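PDB 5GPE: transcriptional regulator, MerR-family, which binds lead(II) and, as a MerR-family regulator, probably acts as a metal-responsive DNA-binding activator of transcription. Local coordinates for residues Arg19-Ser23 with Glu24-Pro28; Arg47-Phe50 with Ile51-Cys54; Lys57-Leu61 with Asp62-Gln66. One frame throughout, in Å; residues are numbered along the deposited sequence.

Contact 1: residues Arg19-Ser23 with Glu24-Pro28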
# COMPACT_ATOMS: atom_id res chain seq x y z
N ARG B 19 -10.48 12.29 -15.80
CA ARG B 19 -9.61 11.93 -16.93
C ARG B 19 -8.78 10.68 -16.65
O ARG B 19 -8.52 9.88 -17.55
CB ARG B 19 -8.69 13.09 -17.33
CG ARG B 19 -9.42 14.25 -17.95
CD ARG B 19 -8.57 15.04 -18.92
NE ARG B 19 -9.41 16.05 -19.55
CZ ARG B 19 -9.38 17.37 -19.35
NH1 ARG B 19 -8.50 17.92 -18.51
NH2 ARG B 19 -10.25 18.12 -20.01
N PHE B 20 -8.35 10.51 -15.41
CA PHE B 20 -7.66 9.27 -14.99
C PHE B 20 -8.56 8.04 -15.20
O PHE B 20 -8.15 7.04 -15.79
CB PHE B 20 -7.22 9.39 -13.53
CG PHE B 20 -6.63 8.13 -12.97
CD1 PHE B 20 -5.51 7.56 -13.56
CD2 PHE B 20 -7.15 7.56 -11.83
CE1 PHE B 20 -4.94 6.40 -13.03
CE2 PHE B 20 -6.59 6.41 -11.29
CZ PHE B 20 -5.48 5.83 -11.90
N TYR B 21 -9.81 8.13 -14.72
CA TYR B 21 -10.78 7.05 -14.89
C TYR B 21 -11.09 6.77 -16.37
O TYR B 21 -11.24 5.62 -16.76
CB TYR B 21 -12.07 7.35 -14.14
CG TYR B 21 -11.93 7.43 -12.64
CD1 TYR B 21 -10.90 6.76 -11.96
CD2 TYR B 21 -12.82 8.17 -11.89
CE1 TYR B 21 -10.79 6.84 -10.58
CE2 TYR B 21 -12.72 8.24 -10.50
CZ TYR B 21 -11.69 7.59 -9.86
OH TYR B 21 -11.57 7.64 -8.50
N GLU B 22 -11.15 7.82 -17.18
CA GLU B 22 -11.28 7.67 -18.64
C GLU B 22 -10.11 6.91 -19.24
O GLU B 22 -10.31 5.96 -20.00
CB GLU B 22 -11.38 9.02 -19.34
CG GLU B 22 -12.72 9.70 -19.13
CD GLU B 22 -12.88 10.97 -19.95
OE1 GLU B 22 -11.92 11.78 -20.01
OE2 GLU B 22 -13.98 11.17 -20.50
N SER B 23 -8.89 7.32 -18.91
CA SER B 23 -7.68 6.66 -19.41
C SER B 23 -7.61 5.18 -18.99
O SER B 23 -7.03 4.36 -19.70
CB SER B 23 -6.41 7.40 -18.99
OG SER B 23 -6.21 7.29 -17.58
N GLU B 24 -8.21 4.85 -17.84
CA GLU B 24 -8.27 3.47 -17.34
C GLU B 24 -9.49 2.65 -17.82
O GLU B 24 -9.66 1.51 -17.40
CB GLU B 24 -8.21 3.48 -15.80
CG GLU B 24 -6.85 3.86 -15.27
CD GLU B 24 -5.78 2.83 -15.61
OE1 GLU B 24 -5.89 1.60 -15.34
OE2 GLU B 24 -4.82 3.30 -16.21
N GLY B 25 -10.30 3.20 -18.71
CA GLY B 25 -11.42 2.47 -19.30
C GLY B 25 -12.60 2.26 -18.36
O GLY B 25 -13.41 1.38 -18.59
N LEU B 26 -12.72 3.10 -17.33
CA LEU B 26 -13.81 2.99 -16.36
C LEU B 26 -15.04 3.80 -16.69
O LEU B 26 -16.07 3.66 -16.03
CB LEU B 26 -13.32 3.37 -14.97
CG LEU B 26 -12.09 2.61 -14.46
CD1 LEU B 26 -11.79 3.04 -13.03
CD2 LEU B 26 -12.25 1.11 -14.53
N LEU B 27 -14.99 4.65 -17.70
CA LEU B 27 -16.14 5.46 -18.06
C LEU B 27 -16.64 5.22 -19.47
O LEU B 27 -15.87 5.09 -20.34
CB LEU B 27 -15.83 6.94 -17.92
CG LEU B 27 -15.59 7.54 -16.55
CD1 LEU B 27 -15.54 9.03 -16.60
CD2 LEU B 27 -16.66 7.10 -15.61
N PRO B 28 -17.94 5.17 -19.69
CA PRO B 28 -18.43 5.01 -21.06
C PRO B 28 -18.11 6.23 -21.90
O PRO B 28 -17.74 7.29 -21.35
CB PRO B 28 -19.95 4.85 -20.88
CG PRO B 28 -20.26 5.53 -19.59
CD PRO B 28 -19.00 5.63 -18.78
O HOH W 1 -13.28 5.17 -19.90
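The side chain of E24 bends back over F20: its CG lies above one face of the ring, 4.3 Å from the centroid of F20 and 26° off the normal, a CH-pi contact. With CG of F20 anti to the backbone N (chi1 175°), the ring leans toward the C-terminal end of helix 15-23, where E24 can reach it; ring and carboxylate planes differ by 30°. Beside them the F20 carbonyl oxygen is gripped twice, by E24 N at 3.0 Å and by S23 OG at 2.7 Å. The chain then leaves the helix through a Schellman motif. G25 has positive phi, a backbone shape that favours glycine; L26 N reaches back to Y21 O at 3.0 Å, and G25 N to E22 O, from well above the carbonyl plane. A water bridges the same E22 O to L27 N, continuing the link into the extended chain. The turn sets two leucines against the helix: L26 CD1 meets Y21 CD1 obliquely at 4.0 Å, and L27 CD1 packs on the aliphatic CG of E22 at 3.8 Å. The polar ends lead elsewhere, Y21 OH to R55, E22 OE2 to Y40 and E24 OE1 to R65. Y21 also packs on L48 and I51 of helix 42-56, while F20, E24 and L26 touch helix 61-71, so this helix end and its turn border both of those helices.

Contact 2: residues Arg47-Phe50 with Ile51-Cys54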
# COMPACT_ATOMS: atom_id res chain seq x y z
N ARG B 47 -21.92 6.75 -12.77
CA ARG B 47 -20.76 5.90 -12.89
C ARG B 47 -19.66 6.37 -11.93
O ARG B 47 -19.11 5.62 -11.22
CB ARG B 47 -20.25 5.93 -14.30
CG ARG B 47 -18.89 5.32 -14.48
CD ARG B 47 -18.99 3.87 -14.24
NE ARG B 47 -19.94 3.18 -15.07
CZ ARG B 47 -19.66 2.61 -16.23
NH1 ARG B 47 -18.48 2.69 -16.74
NH2 ARG B 47 -20.59 1.96 -16.85
N LEU B 48 -19.40 7.65 -11.91
CA LEU B 48 -18.40 8.22 -11.01
C LEU B 48 -18.73 8.00 -9.54
O LEU B 48 -17.85 7.69 -8.74
CB LEU B 48 -18.22 9.72 -11.27
CG LEU B 48 -17.45 10.09 -12.54
CD1 LEU B 48 -17.52 11.59 -12.78
CD2 LEU B 48 -16.02 9.59 -12.42
N LEU B 49 -20.01 8.11 -9.20
CA LEU B 49 -20.46 7.83 -7.85
C LEU B 49 -20.25 6.35 -7.49
O LEU B 49 -19.83 6.05 -6.37
CB LEU B 49 -21.91 8.26 -7.64
CG LEU B 49 -22.18 9.76 -7.81
CD1 LEU B 49 -23.66 10.06 -7.61
CD2 LEU B 49 -21.34 10.63 -6.88
N PHE B 50 -20.53 5.45 -8.42
CA PHE B 50 -20.30 4.01 -8.24
C PHE B 50 -18.83 3.74 -7.99
O PHE B 50 -18.48 3.05 -7.05
CB PHE B 50 -20.78 3.22 -9.48
CG PHE B 50 -20.59 1.73 -9.38
CD1 PHE B 50 -19.38 1.14 -9.75
CD2 PHE B 50 -21.62 0.91 -8.94
CE1 PHE B 50 -19.21 -0.24 -9.66
CE2 PHE B 50 -21.45 -0.46 -8.86
CZ PHE B 50 -20.24 -1.04 -9.20
N ILE B 51 -17.97 4.33 -8.81
CA ILE B 51 -16.51 4.22 -8.65
C ILE B 51 -16.05 4.75 -7.28
O ILE B 51 -15.24 4.10 -6.61
CB ILE B 51 -15.75 4.96 -9.78
CG1 ILE B 51 -16.00 4.26 -11.13
CG2 ILE B 51 -14.25 4.99 -9.51
CD1 ILE B 51 -15.63 5.10 -12.32
N ARG B 52 -16.55 5.89 -6.87
CA ARG B 52 -16.23 6.50 -5.60
C ARG B 52 -16.56 5.57 -4.45
O ARG B 52 -15.78 5.41 -3.60
CB ARG B 52 -16.95 7.85 -5.41
CG ARG B 52 -16.75 8.51 -4.05
CD ARG B 52 -18.04 9.12 -3.49
NE ARG B 52 -18.24 10.41 -4.09
CZ ARG B 52 -19.28 11.21 -3.91
NH1 ARG B 52 -20.29 10.85 -3.13
NH2 ARG B 52 -19.31 12.37 -4.51
N ARG B 53 -17.73 4.96 -4.47
CA ARG B 53 -18.14 4.05 -3.38
C ARG B 53 -17.27 2.79 -3.34
O ARG B 53 -16.93 2.30 -2.25
CB ARG B 53 -19.61 3.69 -3.49
CG ARG B 53 -20.55 4.88 -3.28
CD ARG B 53 -22.00 4.49 -3.52
NE ARG B 53 -22.83 5.68 -3.66
CZ ARG B 53 -23.48 6.07 -4.76
NH1 ARG B 53 -23.45 5.37 -5.90
NH2 ARG B 53 -24.18 7.19 -4.72
N CYS B 54 -16.91 2.27 -4.51
CA CYS B 54 -16.02 1.12 -4.59
C CYS B 54 -14.64 1.43 -4.03
O CYS B 54 -14.08 0.63 -3.27
CB CYS B 54 -15.87 0.65 -6.03
SG CYS B 54 -17.33 -0.12 -6.73
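Two successive turns in the middle of helix 42-56, within the MerR-type DNA-binding domain, meet here through F50 with C54 and L49 with two arginines. C54 SG sits obliquely to the F50 ring, 4.0 Å from its centroid and 33° off the normal, a Cys sulfur-aromatic contact; the nearest ring atom, F50 CE1, is 3.5 Å from C54 SG. The torsions converge on this meeting: F50 CG is anti to the backbone N (chi1 -180°), which inclines the ring toward the C-terminal end, where C54 lies, and C54 SG lies beside its own backbone N (chi1 -70°). On another side L49 runs alongside R52, both pointing the same way, and L49 CD2 rests over one face of the R52 guanidinium, 3.6 Å from R52 NH2. R53 instead crosses L49, bringing R53 NH1 to 3.7 Å from L49 CB. R47 CG packs on I51 CD1 at 3.9 Å. Four i to i+4 backbone bonds run beneath, among them I51 N to R47 O at 3.0 Å. The guanidinium ends are held elsewhere: R47 by L26 O, R52 by A11 O and R53 by L128 O of the second subunit. L48 packs on helices 4-11 and 15-23, whereas F50 and C54 touch helix 61-71 and L128 of the second subunit, so the helix is enclosed from several sides.

Contact 3: residues Lys57-Leu61 with Asp62-Gln66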
# COMPACT_ATOMS: atom_id res chain seq x y z
N LYS B 57 -14.40 1.46 -0.38
CA LYS B 57 -14.36 0.10 0.18
C LYS B 57 -13.08 -0.67 -0.20
O LYS B 57 -13.07 -1.89 -0.24
CB LYS B 57 -15.63 -0.67 -0.20
CG LYS B 57 -16.87 -0.09 0.48
CD LYS B 57 -18.16 -0.65 -0.06
CE LYS B 57 -19.36 0.21 0.34
NZ LYS B 57 -19.57 0.27 1.82
N ASP B 58 -12.01 0.08 -0.49
CA ASP B 58 -10.66 -0.46 -0.70
C ASP B 58 -10.50 -1.21 -2.03
O ASP B 58 -9.53 -1.94 -2.23
CB ASP B 58 -10.27 -1.38 0.47
CG ASP B 58 -8.78 -1.70 0.52
OD1 ASP B 58 -7.98 -0.76 0.48
OD2 ASP B 58 -8.43 -2.91 0.62
N MET B 59 -11.44 -1.06 -2.95
CA MET B 59 -11.32 -1.81 -4.19
C MET B 59 -10.29 -1.20 -5.14
O MET B 59 -10.25 0.00 -5.33
CB MET B 59 -12.61 -1.86 -4.95
CG MET B 59 -13.26 -3.27 -5.15
SD MET B 59 -14.10 -3.62 -3.66
CE MET B 59 -15.66 -2.84 -4.01
N THR B 60 -9.52 -2.06 -5.77
CA THR B 60 -8.56 -1.63 -6.78
C THR B 60 -9.27 -1.33 -8.09
O THR B 60 -10.42 -1.75 -8.31
CB THR B 60 -7.51 -2.72 -7.07
OG1 THR B 60 -8.13 -3.78 -7.81
CG2 THR B 60 -6.88 -3.25 -5.76
N LEU B 61 -8.56 -0.67 -8.99
CA LEU B 61 -9.08 -0.41 -10.34
C LEU B 61 -9.45 -1.69 -11.11
O LEU B 61 -10.40 -1.69 -11.88
CB LEU B 61 -8.08 0.40 -11.16
CG LEU B 61 -8.20 1.94 -11.18
CD1 LEU B 61 -8.70 2.56 -9.89
CD2 LEU B 61 -6.86 2.54 -11.57
N ASP B 62 -8.70 -2.77 -10.89
CA ASP B 62 -8.99 -4.08 -11.52
C ASP B 62 -10.30 -4.70 -11.03
O ASP B 62 -11.10 -5.20 -11.82
CB ASP B 62 -7.84 -5.08 -11.29
CG ASP B 62 -6.56 -4.65 -11.99
OD1 ASP B 62 -6.62 -4.31 -13.19
OD2 ASP B 62 -5.50 -4.65 -11.34
N GLU B 63 -10.53 -4.64 -9.72
CA GLU B 63 -11.81 -5.09 -9.13
C GLU B 63 -12.99 -4.25 -9.62
O GLU B 63 -14.06 -4.76 -9.90
CB GLU B 63 -11.75 -5.04 -7.60
CG GLU B 63 -10.81 -6.07 -6.98
CD GLU B 63 -10.62 -5.84 -5.49
OE1 GLU B 63 -10.00 -4.82 -5.10
OE2 GLU B 63 -11.14 -6.66 -4.69
N ILE B 64 -12.77 -2.95 -9.73
CA ILE B 64 -13.83 -2.03 -10.16
C ILE B 64 -14.21 -2.28 -11.62
O ILE B 64 -15.37 -2.22 -11.98
CB ILE B 64 -13.44 -0.56 -9.90
CG1 ILE B 64 -13.40 -0.32 -8.39
CG2 ILE B 64 -14.43 0.41 -10.55
CD1 ILE B 64 -12.71 0.97 -7.98
N ARG B 65 -13.20 -2.55 -12.43
CA ARG B 65 -13.34 -2.87 -13.83
C ARG B 65 -14.24 -4.13 -13.92
O ARG B 65 -15.16 -4.18 -14.66
CB ARG B 65 -11.96 -3.07 -14.51
CG ARG B 65 -11.86 -2.50 -15.91
CD ARG B 65 -10.45 -2.13 -16.48
NE ARG B 65 -9.37 -2.27 -15.54
CZ ARG B 65 -8.44 -1.37 -15.28
NH1 ARG B 65 -8.39 -0.26 -15.93
NH2 ARG B 65 -7.56 -1.60 -14.36
N GLN B 66 -13.94 -5.13 -13.12
CA GLN B 66 -14.72 -6.39 -13.04
C GLN B 66 -16.17 -6.13 -12.63
O GLN B 66 -17.09 -6.61 -13.29
CB GLN B 66 -14.09 -7.46 -12.09
CG GLN B 66 -12.90 -8.15 -12.73
CD GLN B 66 -12.32 -9.30 -11.91
OE1 GLN B 66 -12.82 -9.65 -10.83
NE2 GLN B 66 -11.28 -9.92 -12.44
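T60 and E63 form a capping box at the start of helix 61-71. T60 is the N-cap: its chi1 of 72° places OG1 between the backbone N and the carbonyl carbon, where it accepts the nearly straight bond from E63 N at 3.2 Å. E63 answers with a side chain extended beyond CG, and its OE1 takes T60 N at 2.9 Å, met on the anti side and 21° out of the carboxylate plane. The two side chains cross at about a right angle, with a weak, long T60 OG1 to E63 OE1 bond between them. M59 also crosses E63 nearly perpendicularly; M59 CG lies 3.4 Å from E63 CB, and the bends at chi2 and chi3 turn the sulfur and methyl end away. M59 CB packs on I64 CG1 at 3.9 Å. One turn after L61, R65 bends at chi3 (-5°), which swings its guanidinium back to D62: R65 NH2 forms a salt bridge with D62 OD1 at 3.1 Å, coming from above the carboxylate plane. That bend also lays one guanidinium face over L61 O, which accepts R65 N at 3.0 Å. R65 NH1 has a second acid partner, E24. D58, with positive phi, closes helix 42-56 in a Schellman motif, and H88 of helix 79-111 binds both D58 and E63. I64 and M59 touch C54 of helix 42-56, and K57 reaches E105 of the second subunit.

How the contacts relate
Contact 2 is the most buried of the three, set in the middle of a helix; contacts 1 and 3 are partly buried and lie where chain direction changes. Contact 1 ends a helix and contact 3 begins one, so both rely on capping bonds, whereas contact 2 combines regular helical bonding with sulfur-aromatic and aliphatic packing and with arginine guanidinium groups laid against a leucine. All three adjoin: contact 1 is tied to contact 2 by an arginine-to-carbonyl bond and by L27 packing on R47, and to contact 3 by a salt bridge and by F20 on L61, while C54 supplies a backbone acceptor for M59 N. Contacts 2 and 3 also touch the second subunit, which contact 1 does not reach.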